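Galactose mutarotase related enzyme (Lactobacillus casei, PDB 3Q1N) probably binds carbohydrates and acts as an isomerase that interconverts sugar anomers, as aldose 1-epimerases of the galactose mutarotase type do. Local coordinates at residues T92-Q97 with T110-Y115; G154-Y159 with L198-L203; Q171-G176 with I209-E214; I233-Y238 with Q286-V291. All blocks are in the same frame, centred on the assembly; numbering follows the deposited sequence.

Contact 1 (T92-Q97 with T110-Y115); sequences TFTQHQ and TLAVTY. With EDO (1,2-ethanediol), chain T.
Phe-93 with Val-113 and Gln-95 with Leu-111 are the hydrogen-bonded pairs that join these two strands, whose axes run antiparallel at 168°; Phe-93 N gives to Val-113 O at 2.8 Å. Between them, Thr-94 faces Ala-112 in a non-hydrogen-bonded pair, where Ala-112 CA makes a CA-H...O contact of 3.3 Å with Phe-93 O. On the buried face the rings of Phe-93 and Tyr-115 meet rim to rim, planes at 80°. Phe-93 CD2 lies in the plane of the tyrosine ring, 3.6 Å from Tyr-115 CE2, and Ile-14 of strand 10-15 packs on both. Tyr-115 OH bonds to Ala-19 O. Gln-95, extended beyond CG, bonds through its amide to Tyr-109 OH and Ala-76 O. The other face is mostly threonines, with Ala-112 and His-96. The methyls Thr-94 CG2 and Thr-110 CG2 press together at 3.5 Å, while Thr-110 OG1 bonds to Asp-131. Thr-92 OG1 and Thr-114 OG1 share a less certain hydrogen bond, because the latter atom sits too close to an ethanediol. The chemistry is thus two-sided: a mostly apolar buried face whose polar ends are bonded, and a partly exposed one rich in hydroxyls.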
# COMPACT_ATOMS: atom_id res chain seq x y z
N THR A 92 -11.39 5.84 13.82
CA THR A 92 -10.26 6.69 13.43
C THR A 92 -9.06 6.34 14.31
O THR A 92 -9.19 6.13 15.54
CB THR A 92 -10.59 8.22 13.53
OG1 THR A 92 -11.63 8.54 12.61
CG2 THR A 92 -9.39 9.09 13.21
N PHE A 93 -7.91 6.19 13.64
CA PHE A 93 -6.63 5.91 14.28
C PHE A 93 -5.67 7.06 14.05
O PHE A 93 -5.53 7.54 12.94
CB PHE A 93 -6.02 4.65 13.66
CG PHE A 93 -6.73 3.38 13.99
CD1 PHE A 93 -6.42 2.68 15.14
CD2 PHE A 93 -7.67 2.84 13.12
CE1 PHE A 93 -7.03 1.47 15.47
CE2 PHE A 93 -8.32 1.62 13.43
CZ PHE A 93 -8.02 0.92 14.61
N THR A 94 -4.93 7.46 15.08
CA THR A 94 -4.04 8.59 14.97
C THR A 94 -2.71 8.30 15.62
O THR A 94 -2.63 7.82 16.73
CB THR A 94 -4.64 9.85 15.66
OG1 THR A 94 -5.95 10.14 15.13
CG2 THR A 94 -3.75 11.11 15.39
N GLN A 95 -1.64 8.54 14.85
CA GLN A 95 -0.25 8.43 15.34
C GLN A 95 0.47 9.78 15.24
O GLN A 95 0.28 10.54 14.29
CB GLN A 95 0.48 7.39 14.52
CG GLN A 95 1.88 7.08 15.03
CD GLN A 95 2.59 6.10 14.14
OE1 GLN A 95 3.29 6.53 13.20
NE2 GLN A 95 2.44 4.80 14.39
N HIS A 96 1.33 10.04 16.21
CA HIS A 96 2.24 11.17 16.19
C HIS A 96 3.67 10.62 16.33
O HIS A 96 3.88 9.43 16.64
CB HIS A 96 1.95 12.07 17.41
CG HIS A 96 0.58 12.69 17.42
ND1 HIS A 96 0.31 13.89 16.79
CD2 HIS A 96 -0.58 12.28 17.98
CE1 HIS A 96 -0.98 14.20 16.98
NE2 HIS A 96 -1.55 13.22 17.65
N GLN A 97 4.65 11.50 16.12
CA GLN A 97 6.03 11.18 16.34
C GLN A 97 6.30 10.74 17.78
O GLN A 97 5.55 11.05 18.70
CB GLN A 97 6.92 12.39 15.99
CG GLN A 97 6.96 13.52 17.01
CD GLN A 97 5.65 14.25 17.25
OE1 GLN A 97 4.83 14.37 16.35
NE2 GLN A 97 5.50 14.84 18.44
N THR A 110 1.39 14.31 12.32
CA THR A 110 0.19 13.53 12.64
C THR A 110 -0.15 12.69 11.41
O THR A 110 -0.13 13.18 10.30
CB THR A 110 -1.00 14.37 13.01
OG1 THR A 110 -0.69 15.22 14.12
CG2 THR A 110 -2.21 13.48 13.40
N LEU A 111 -0.40 11.39 11.64
CA LEU A 111 -0.90 10.53 10.61
C LEU A 111 -2.21 9.98 11.09
O LEU A 111 -2.25 9.24 12.07
CB LEU A 111 0.11 9.40 10.30
CG LEU A 111 -0.34 8.32 9.34
CD1 LEU A 111 -0.73 8.94 7.97
CD2 LEU A 111 0.78 7.25 9.19
N ALA A 112 -3.29 10.34 10.41
CA ALA A 112 -4.62 9.95 10.83
C ALA A 112 -5.24 9.11 9.73
O ALA A 112 -5.10 9.42 8.55
CB ALA A 112 -5.51 11.14 11.21
N VAL A 113 -5.89 8.02 10.14
CA VAL A 113 -6.52 7.10 9.21
C VAL A 113 -7.94 6.78 9.71
O VAL A 113 -8.09 6.35 10.86
CB VAL A 113 -5.67 5.79 9.13
CG1 VAL A 113 -6.15 4.86 8.02
CG2 VAL A 113 -4.17 6.13 9.00
N THR A 114 -8.96 6.97 8.87
CA THR A 114 -10.33 6.67 9.23
C THR A 114 -10.82 5.55 8.33
O THR A 114 -10.66 5.64 7.11
CB THR A 114 -11.24 7.92 9.14
OG1 THR A 114 -10.82 8.86 10.14
CG2 THR A 114 -12.74 7.54 9.37
N TYR A 115 -11.34 4.48 8.96
CA TYR A 115 -11.88 3.33 8.24
C TYR A 115 -13.39 3.38 8.37
O TYR A 115 -13.89 3.61 9.46
CB TYR A 115 -11.39 2.03 8.83
CG TYR A 115 -9.90 1.80 8.71
CD1 TYR A 115 -9.37 1.24 7.55
CD2 TYR A 115 -9.04 2.13 9.74
CE1 TYR A 115 -8.02 0.99 7.44
CE2 TYR A 115 -7.66 1.91 9.61
CZ TYR A 115 -7.18 1.35 8.46
OH TYR A 115 -5.83 1.12 8.28
C1 EDO T . -8.46 10.28 9.54
O1 EDO T . -9.42 11.16 10.04
C2 EDO T . -7.80 10.89 8.30
O2 EDO T . -8.67 11.31 7.29

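Contact 2 (G154-Y159 with L198-L203). With EDO (1,2-ethanediol), chain L.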
# COMPACT_ATOMS: atom_id res chain seq x y z
N GLY A 154 -0.38 -24.87 -8.23
CA GLY A 154 -0.04 -23.72 -7.40
C GLY A 154 0.10 -22.38 -8.14
O GLY A 154 0.35 -21.35 -7.52
N SER A 155 -0.08 -22.39 -9.46
CA SER A 155 -0.07 -21.14 -10.20
C SER A 155 -1.33 -20.34 -9.88
O SER A 155 -2.36 -20.90 -9.45
CB SER A 155 0.02 -21.38 -11.71
OG SER A 155 -1.07 -22.15 -12.15
N PHE A 156 -1.25 -19.01 -10.07
CA PHE A 156 -2.43 -18.19 -9.83
C PHE A 156 -3.53 -18.62 -10.82
O PHE A 156 -3.27 -18.90 -11.99
CB PHE A 156 -2.14 -16.69 -9.98
CG PHE A 156 -1.10 -16.17 -9.05
CD1 PHE A 156 -1.26 -16.28 -7.67
CD2 PHE A 156 0.04 -15.57 -9.55
CE1 PHE A 156 -0.30 -15.80 -6.80
CE2 PHE A 156 1.04 -15.09 -8.68
CZ PHE A 156 0.85 -15.20 -7.31
N ASP A 157 -4.77 -18.71 -10.34
CA ASP A 157 -5.85 -19.26 -11.20
C ASP A 157 -6.52 -18.23 -12.10
O ASP A 157 -7.69 -17.85 -11.88
CB ASP A 157 -6.89 -19.97 -10.33
CG ASP A 157 -7.91 -20.76 -11.14
OD1 ASP A 157 -7.64 -21.06 -12.33
OD2 ASP A 157 -8.99 -21.11 -10.56
N ASP A 158 -5.79 -17.79 -13.12
CA ASP A 158 -6.28 -16.87 -14.14
C ASP A 158 -6.80 -15.54 -13.58
O ASP A 158 -7.88 -15.08 -13.91
CB ASP A 158 -7.33 -17.58 -15.01
CG ASP A 158 -6.78 -18.82 -15.69
OD1 ASP A 158 -5.53 -18.87 -15.93
OD2 ASP A 158 -7.59 -19.73 -15.98
N TYR A 159 -5.97 -14.90 -12.74
CA TYR A 159 -6.26 -13.58 -12.20
C TYR A 159 -5.62 -12.52 -13.07
O TYR A 159 -4.46 -12.66 -13.55
CB TYR A 159 -5.73 -13.45 -10.76
CG TYR A 159 -6.64 -14.11 -9.74
CD1 TYR A 159 -6.56 -15.47 -9.47
CD2 TYR A 159 -7.60 -13.37 -9.09
CE1 TYR A 159 -7.42 -16.07 -8.60
CE2 TYR A 159 -8.44 -13.95 -8.18
CZ TYR A 159 -8.36 -15.30 -7.94
OH TYR A 159 -9.19 -15.93 -7.04
N LEU A 198 -1.84 -11.65 -14.14
CA LEU A 198 -0.99 -11.70 -12.94
C LEU A 198 -0.48 -13.13 -12.75
O LEU A 198 -1.21 -14.03 -12.32
CB LEU A 198 -1.79 -11.21 -11.72
CG LEU A 198 -2.36 -9.79 -11.86
CD1 LEU A 198 -3.12 -9.39 -10.60
CD2 LEU A 198 -1.25 -8.76 -12.15
N THR A 199 0.79 -13.33 -13.11
CA THR A 199 1.37 -14.65 -13.18
C THR A 199 2.66 -14.64 -12.36
O THR A 199 3.22 -13.56 -12.05
CB THR A 199 1.71 -15.04 -14.61
OG1 THR A 199 2.70 -14.13 -15.10
CG2 THR A 199 0.47 -14.99 -15.50
N HIS A 200 3.13 -15.83 -12.03
CA HIS A 200 4.44 -15.92 -11.38
C HIS A 200 5.54 -15.51 -12.34
O HIS A 200 6.51 -14.90 -11.92
CB HIS A 200 4.69 -17.31 -10.81
CG HIS A 200 3.99 -17.54 -9.51
ND1 HIS A 200 4.34 -16.87 -8.35
CD2 HIS A 200 2.94 -18.32 -9.19
CE1 HIS A 200 3.53 -17.25 -7.37
NE2 HIS A 200 2.68 -18.13 -7.85
N ASP A 201 5.37 -15.83 -13.63
CA ASP A 201 6.28 -15.33 -14.66
C ASP A 201 6.44 -13.80 -14.59
O ASP A 201 7.56 -13.31 -14.69
CB ASP A 201 5.81 -15.74 -16.06
CG ASP A 201 6.23 -17.18 -16.43
OD1 ASP A 201 6.93 -17.86 -15.65
OD2 ASP A 201 5.85 -17.62 -17.53
N LEU A 202 5.35 -13.07 -14.41
CA LEU A 202 5.41 -11.62 -14.22
C LEU A 202 6.02 -11.28 -12.85
O LEU A 202 6.94 -10.44 -12.75
CB LEU A 202 4.00 -11.01 -14.29
CG LEU A 202 3.88 -9.49 -14.01
CD1 LEU A 202 4.60 -8.65 -15.07
CD2 LEU A 202 2.41 -9.06 -13.82
N LEU A 203 5.51 -11.89 -11.79
CA LEU A 203 5.80 -11.35 -10.44
C LEU A 203 7.10 -11.85 -9.80
O LEU A 203 7.57 -11.26 -8.83
CB LEU A 203 4.60 -11.59 -9.50
CG LEU A 203 3.34 -10.84 -9.94
CD1 LEU A 203 2.13 -11.36 -9.18
CD2 LEU A 203 3.50 -9.29 -9.77
C1 EDO L . -8.86 -23.11 -7.90
O1 EDO L . -10.18 -23.03 -8.48
C2 EDO L . -8.71 -22.58 -6.46
O2 EDO L . -9.57 -23.21 -5.48
O HOH W 1 0.97 -19.13 -5.99
O HOH W 2 -3.21 -15.62 -13.41
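Phe-156, in the loop leading into strand 160-164, lays its ring on His-200, the first residue of the short helix 200-203. This is an offset stack, centroids 4.1 Å apart and planes at 20°. Phe-156 CE2 lies over the centre of the imidazole, whereas His-200 NE2 sits toward the rim of the phenyl; the closest atoms are Phe-156 CZ and His-200 CE1 at 3.4 Å. In the imidazole plane a water hydrogen-bonded to His-200 NE2 at 2.7 Å donates to Gly-154 O, so the histidine is tied to the same loop by its edge as well as its face. Beyond the stack, Phe-156 CE2 touches Leu-203 CD1 at 3.9 Å, and the side chain also meets Ile-252 of strand 251-258. The helix start is N-capped by Thr-199, whose OG1 accepts from Leu-202 N at 2.9 Å. An alanine in place of Phe-156 would probably leave the imidazole face without its partner, open a gap beside Leu-203 and Ile-252, and leave His-200 held less firmly. At the other end of the contact the two segments meet as backbone: Leu-198 N donates to Tyr-159 O at 2.9 Å, and a second water connects Tyr-159 N with Leu-198 O. Both residues adjoin strands 160-164 and 195-197, the outermost pair at this edge of the nine-stranded sheet. Tyr-159 OH bonds to Gly-149 N.

Contact 3 (Q171-G176 with I209-E214); sequences QRFGIG and ILANSE
Ile-209, Gln-171 and Phe-173 bury the most surface here. Ile-209 O takes the backbone N-H of Phe-173 at 3.0 Å, and its CG2 branch meets Phe-173 CD2 at 3.7 Å. The other branch ends on Ile-175, CD1 to CD1. Farther out on the phenylalanine ring, Phe-173 CE2 reaches Ala-211 CB at 3.7 Å, while Tyr-238 meets the ring edge-to-face. Gln-171 joins through its backbone. Its O accepts from Ala-211 N at 2.9 Å, and its N donates to Asn-212 OD1 at 2.9 Å, in the amide plane and on a lone pair. Asn-212 ND2 holds Pro-169 O, so the amide is gripped at both ends; an alanine here would probably leave Gln-171 N and Pro-169 O without their mates. A water accepts from Arg-172 NE and Ile-209 N and donates to Phe-173 O at 2.6 Å, and Arg-172 NH2 bonds to Leu-207 O. With the segments 156° apart in direction and Arg-172 facing Leu-210, this is a single antiparallel bridge, fixing the two-stranded 171-175/184-187 sheet to strand 208-210 of the larger six-stranded one.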
# COMPACT_ATOMS: atom_id res chain seq x y z
N GLN A 171 2.58 0.94 -18.09
CA GLN A 171 4.02 0.99 -17.87
C GLN A 171 4.33 0.71 -16.40
O GLN A 171 3.48 0.97 -15.52
CB GLN A 171 4.59 2.36 -18.32
CG GLN A 171 4.45 2.65 -19.84
CD GLN A 171 5.46 1.89 -20.68
OE1 GLN A 171 6.64 2.25 -20.74
NE2 GLN A 171 5.00 0.84 -21.37
N ARG A 172 5.52 0.15 -16.15
CA ARG A 172 6.00 -0.04 -14.79
C ARG A 172 7.34 0.65 -14.60
O ARG A 172 8.11 0.86 -15.56
CB ARG A 172 6.19 -1.52 -14.47
CG ARG A 172 7.34 -2.13 -15.19
CD ARG A 172 7.42 -3.57 -15.02
NE ARG A 172 7.84 -3.96 -13.68
CZ ARG A 172 8.26 -5.19 -13.38
NH1 ARG A 172 8.35 -6.12 -14.34
NH2 ARG A 172 8.62 -5.50 -12.14
N PHE A 173 7.63 1.00 -13.36
CA PHE A 173 8.95 1.47 -12.99
C PHE A 173 9.94 0.31 -13.06
O PHE A 173 9.72 -0.74 -12.49
CB PHE A 173 8.97 2.08 -11.61
CG PHE A 173 8.31 3.40 -11.55
CD1 PHE A 173 9.03 4.54 -11.91
CD2 PHE A 173 6.99 3.54 -11.24
CE1 PHE A 173 8.46 5.80 -11.88
CE2 PHE A 173 6.39 4.78 -11.25
CZ PHE A 173 7.13 5.91 -11.56
N GLY A 174 11.03 0.49 -13.77
CA GLY A 174 12.05 -0.53 -13.79
C GLY A 174 12.65 -0.80 -12.41
O GLY A 174 12.85 0.11 -11.62
N ILE A 175 12.92 -2.08 -12.15
CA ILE A 175 13.46 -2.55 -10.86
C ILE A 175 14.91 -3.05 -11.01
O ILE A 175 15.25 -3.74 -11.98
CB ILE A 175 12.61 -3.70 -10.30
CG1 ILE A 175 11.16 -3.24 -10.16
CG2 ILE A 175 13.21 -4.21 -8.97
CD1 ILE A 175 10.92 -2.00 -9.32
N GLY A 176 15.76 -2.68 -10.05
CA GLY A 176 17.12 -3.19 -9.99
C GLY A 176 17.96 -2.42 -8.97
O GLY A 176 17.99 -1.18 -9.01
N ILE A 209 5.39 -1.92 -10.20
CA ILE A 209 4.86 -0.60 -9.85
C ILE A 209 4.29 0.10 -11.08
O ILE A 209 5.05 0.59 -11.90
CB ILE A 209 5.93 0.31 -9.22
CG1 ILE A 209 6.70 -0.41 -8.12
CG2 ILE A 209 5.26 1.59 -8.68
CD1 ILE A 209 7.96 0.37 -7.62
N LEU A 210 2.98 0.13 -11.22
CA LEU A 210 2.35 0.78 -12.37
C LEU A 210 2.52 2.29 -12.30
O LEU A 210 2.22 2.93 -11.27
CB LEU A 210 0.84 0.46 -12.45
CG LEU A 210 0.47 -1.02 -12.50
CD1 LEU A 210 -1.06 -1.14 -12.60
CD2 LEU A 210 1.11 -1.72 -13.68
N ALA A 211 3.00 2.84 -13.41
CA ALA A 211 3.34 4.25 -13.52
C ALA A 211 2.20 5.12 -14.01
O ALA A 211 2.33 6.35 -13.97
CB ALA A 211 4.54 4.40 -14.44
N ASN A 212 1.09 4.51 -14.45
CA ASN A 212 0.00 5.26 -15.09
C ASN A 212 -0.91 5.92 -14.06
O ASN A 212 -1.85 5.31 -13.55
CB ASN A 212 -0.79 4.35 -16.06
CG ASN A 212 0.08 3.61 -17.04
OD1 ASN A 212 0.77 2.69 -16.66
ND2 ASN A 212 -0.01 3.96 -18.33
N SER A 213 -0.64 7.19 -13.75
CA SER A 213 -1.32 7.85 -12.62
C SER A 213 -2.77 8.19 -12.85
O SER A 213 -3.49 8.50 -11.89
CB SER A 213 -0.55 9.10 -12.20
OG SER A 213 0.76 8.76 -11.86
N GLU A 214 -3.21 8.14 -14.10
CA GLU A 214 -4.58 8.45 -14.41
C GLU A 214 -5.60 7.38 -13.99
O GLU A 214 -6.82 7.62 -14.06
CB GLU A 214 -4.73 8.66 -15.91
CG GLU A 214 -4.55 7.39 -16.80
CD GLU A 214 -3.12 7.19 -17.31
OE1 GLU A 214 -2.14 7.59 -16.62
OE2 GLU A 214 -2.99 6.58 -18.40
O HOH W 3 7.99 -2.31 -11.30

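Contact 4 (I233-Y238 with Q286-V291); sequences ISDFPY and QLALKV. With EDO (1,2-ethanediol), chain R.
Phe-236 meets strand 286-291 with CE1 and CZ of its ring, Leu-287 and Leu-289 approaching it obliquely. Its CE1 is 3.7 Å from Leu-289 CD2, and its CZ is 3.9 Å from Leu-287 CB. At CE1 the ring edge also meets the backbone: Ala-288 O lies in the ring plane, 3.6 Å from Phe-236 CE1. Leu-289 holds CG between its backbone N and carbonyl carbon (chi1 60°), the crowded position, and from there CD2 branches to the ring. Leu-289 CB packs on Ile-233 CG2.

Asp-235, one residue earlier, makes the polar part of the contact. Its OD2 accepts from Ala-288 N at 2.8 Å through the anti lone pair, the one away from OD1. The same oxygen takes a 2.6 Å bond from O2 of an ethanediol, probably a crystallisation additive, so two donors share it. A water then joins the backbones, accepting from Asp-235 N at 2.9 Å and donating to Ala-288 O at 2.7 Å. Both the N-H and the C=O of Ala-288 are thus met by Asp-235, the first by its carboxylate, the second through a water on its backbone N. A type I turn from Ile-233 to Phe-236, closed by Phe-236 N to Ile-233 O, brings the aspartate and the phenylalanine to the strand together.

The turn follows strand 229-232, which pairs with strand 284-293 on one flank; strand 121-130 lies on the other. Ile-233 and Phe-236 also touch Pro-256 of strand 251-258, so the turn packs between the nine-stranded and six-stranded sheets.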
# COMPACT_ATOMS: atom_id res chain seq x y z
N ILE A 233 -8.71 4.41 -6.56
CA ILE A 233 -7.37 4.95 -6.16
C ILE A 233 -6.94 6.17 -7.00
O ILE A 233 -5.75 6.40 -7.20
CB ILE A 233 -6.31 3.80 -6.16
CG1 ILE A 233 -6.48 2.90 -7.37
CG2 ILE A 233 -6.46 2.96 -4.90
CD1 ILE A 233 -6.19 3.54 -8.66
N SER A 234 -7.88 7.01 -7.42
CA SER A 234 -7.52 8.20 -8.21
C SER A 234 -6.50 9.07 -7.48
O SER A 234 -5.65 9.69 -8.10
CB SER A 234 -8.74 9.06 -8.54
OG SER A 234 -9.64 8.41 -9.43
N ASP A 235 -6.62 9.14 -6.15
CA ASP A 235 -5.73 9.97 -5.34
C ASP A 235 -4.28 9.48 -5.26
O ASP A 235 -3.39 10.24 -4.85
CB ASP A 235 -6.24 10.10 -3.89
CG ASP A 235 -7.48 10.96 -3.75
OD1 ASP A 235 -7.97 11.56 -4.73
OD2 ASP A 235 -8.04 11.02 -2.62
N PHE A 236 -4.04 8.20 -5.56
CA PHE A 236 -2.73 7.58 -5.39
C PHE A 236 -2.09 7.49 -6.77
O PHE A 236 -2.65 6.87 -7.66
CB PHE A 236 -2.88 6.19 -4.74
CG PHE A 236 -3.17 6.23 -3.27
CD1 PHE A 236 -4.45 6.45 -2.80
CD2 PHE A 236 -2.15 6.12 -2.36
CE1 PHE A 236 -4.70 6.52 -1.44
CE2 PHE A 236 -2.37 6.19 -1.03
CZ PHE A 236 -3.68 6.43 -0.55
N PRO A 237 -0.93 8.13 -6.97
CA PRO A 237 -0.34 8.16 -8.31
C PRO A 237 0.13 6.82 -8.81
O PRO A 237 0.13 6.58 -10.01
CB PRO A 237 0.81 9.16 -8.19
CG PRO A 237 1.13 9.23 -6.74
CD PRO A 237 -0.20 8.98 -6.01
N TYR A 238 0.53 5.92 -7.92
CA TYR A 238 1.09 4.62 -8.39
C TYR A 238 0.38 3.46 -7.70
O TYR A 238 -0.31 3.66 -6.69
CB TYR A 238 2.61 4.58 -8.14
CG TYR A 238 3.31 5.84 -8.59
CD1 TYR A 238 3.26 6.22 -9.91
CD2 TYR A 238 3.95 6.68 -7.67
CE1 TYR A 238 3.85 7.36 -10.34
CE2 TYR A 238 4.58 7.86 -8.13
CZ TYR A 238 4.54 8.14 -9.47
OH TYR A 238 5.10 9.28 -9.99
N GLN A 286 -4.39 15.16 2.18
CA GLN A 286 -5.43 14.16 2.39
C GLN A 286 -5.52 13.25 1.16
O GLN A 286 -5.48 13.76 0.01
CB GLN A 286 -6.77 14.83 2.68
CG GLN A 286 -6.75 15.55 4.02
CD GLN A 286 -8.01 16.28 4.36
OE1 GLN A 286 -9.13 15.75 4.21
NE2 GLN A 286 -7.86 17.49 4.88
N LEU A 287 -5.67 11.96 1.40
CA LEU A 287 -5.79 10.94 0.37
C LEU A 287 -6.94 10.01 0.75
O LEU A 287 -7.09 9.70 1.93
CB LEU A 287 -4.51 10.12 0.27
CG LEU A 287 -3.21 10.87 -0.06
CD1 LEU A 287 -1.99 9.99 0.14
CD2 LEU A 287 -3.26 11.39 -1.50
N ALA A 288 -7.73 9.59 -0.22
CA ALA A 288 -8.81 8.64 0.04
C ALA A 288 -8.68 7.45 -0.88
O ALA A 288 -8.13 7.56 -1.97
CB ALA A 288 -10.16 9.28 -0.13
N LEU A 289 -9.15 6.29 -0.43
CA LEU A 289 -9.35 5.14 -1.31
C LEU A 289 -10.60 4.36 -0.88
O LEU A 289 -11.12 4.55 0.23
CB LEU A 289 -8.13 4.21 -1.33
CG LEU A 289 -7.61 3.52 -0.07
CD1 LEU A 289 -8.33 2.21 0.22
CD2 LEU A 289 -6.08 3.30 -0.15
N LYS A 290 -11.06 3.47 -1.76
CA LYS A 290 -12.07 2.49 -1.41
C LYS A 290 -11.62 1.12 -1.88
O LYS A 290 -10.99 0.99 -2.94
CB LYS A 290 -13.43 2.80 -2.03
CG LYS A 290 -13.99 4.21 -1.72
CD LYS A 290 -15.42 4.41 -2.31
CE LYS A 290 -15.93 5.82 -1.95
NZ LYS A 290 -17.32 6.05 -2.49
N VAL A 291 -11.93 0.11 -1.08
CA VAL A 291 -11.77 -1.29 -1.48
C VAL A 291 -13.21 -1.77 -1.71
O VAL A 291 -13.97 -1.93 -0.76
CB VAL A 291 -11.07 -2.11 -0.40
CG1 VAL A 291 -10.78 -3.54 -0.93
CG2 VAL A 291 -9.76 -1.42 0.07
C1 EDO R . -9.63 14.13 0.18
O1 EDO R . -9.80 12.97 1.02
C2 EDO R . -9.00 13.70 -1.14
O2 EDO R . -9.79 12.68 -1.77
O HOH W 4 -8.64 7.80 -4.56

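Contacts 3 and 4 are the buried ones and touch each other, Ser-213 OG reaching Pro-237 O. Contacts 1 and 2 are partly buried and lie on opposite sides of the chain's centre, about 35 Å apart between centres. Contacts 1 and 4 both reach the nine-stranded sheet, the first joining two of its strands, the second setting a turn against one. Helix 200-203 of contact 2 leads along the chain to strand 208-210 of contact 3. Regular backbone pairing dominates contact 1; contact 3 keeps one bridge and adds an asparagine amide. Contact 2 rests on a ring stack and contact 4 on an aspartate carboxylate, both with waters between backbones.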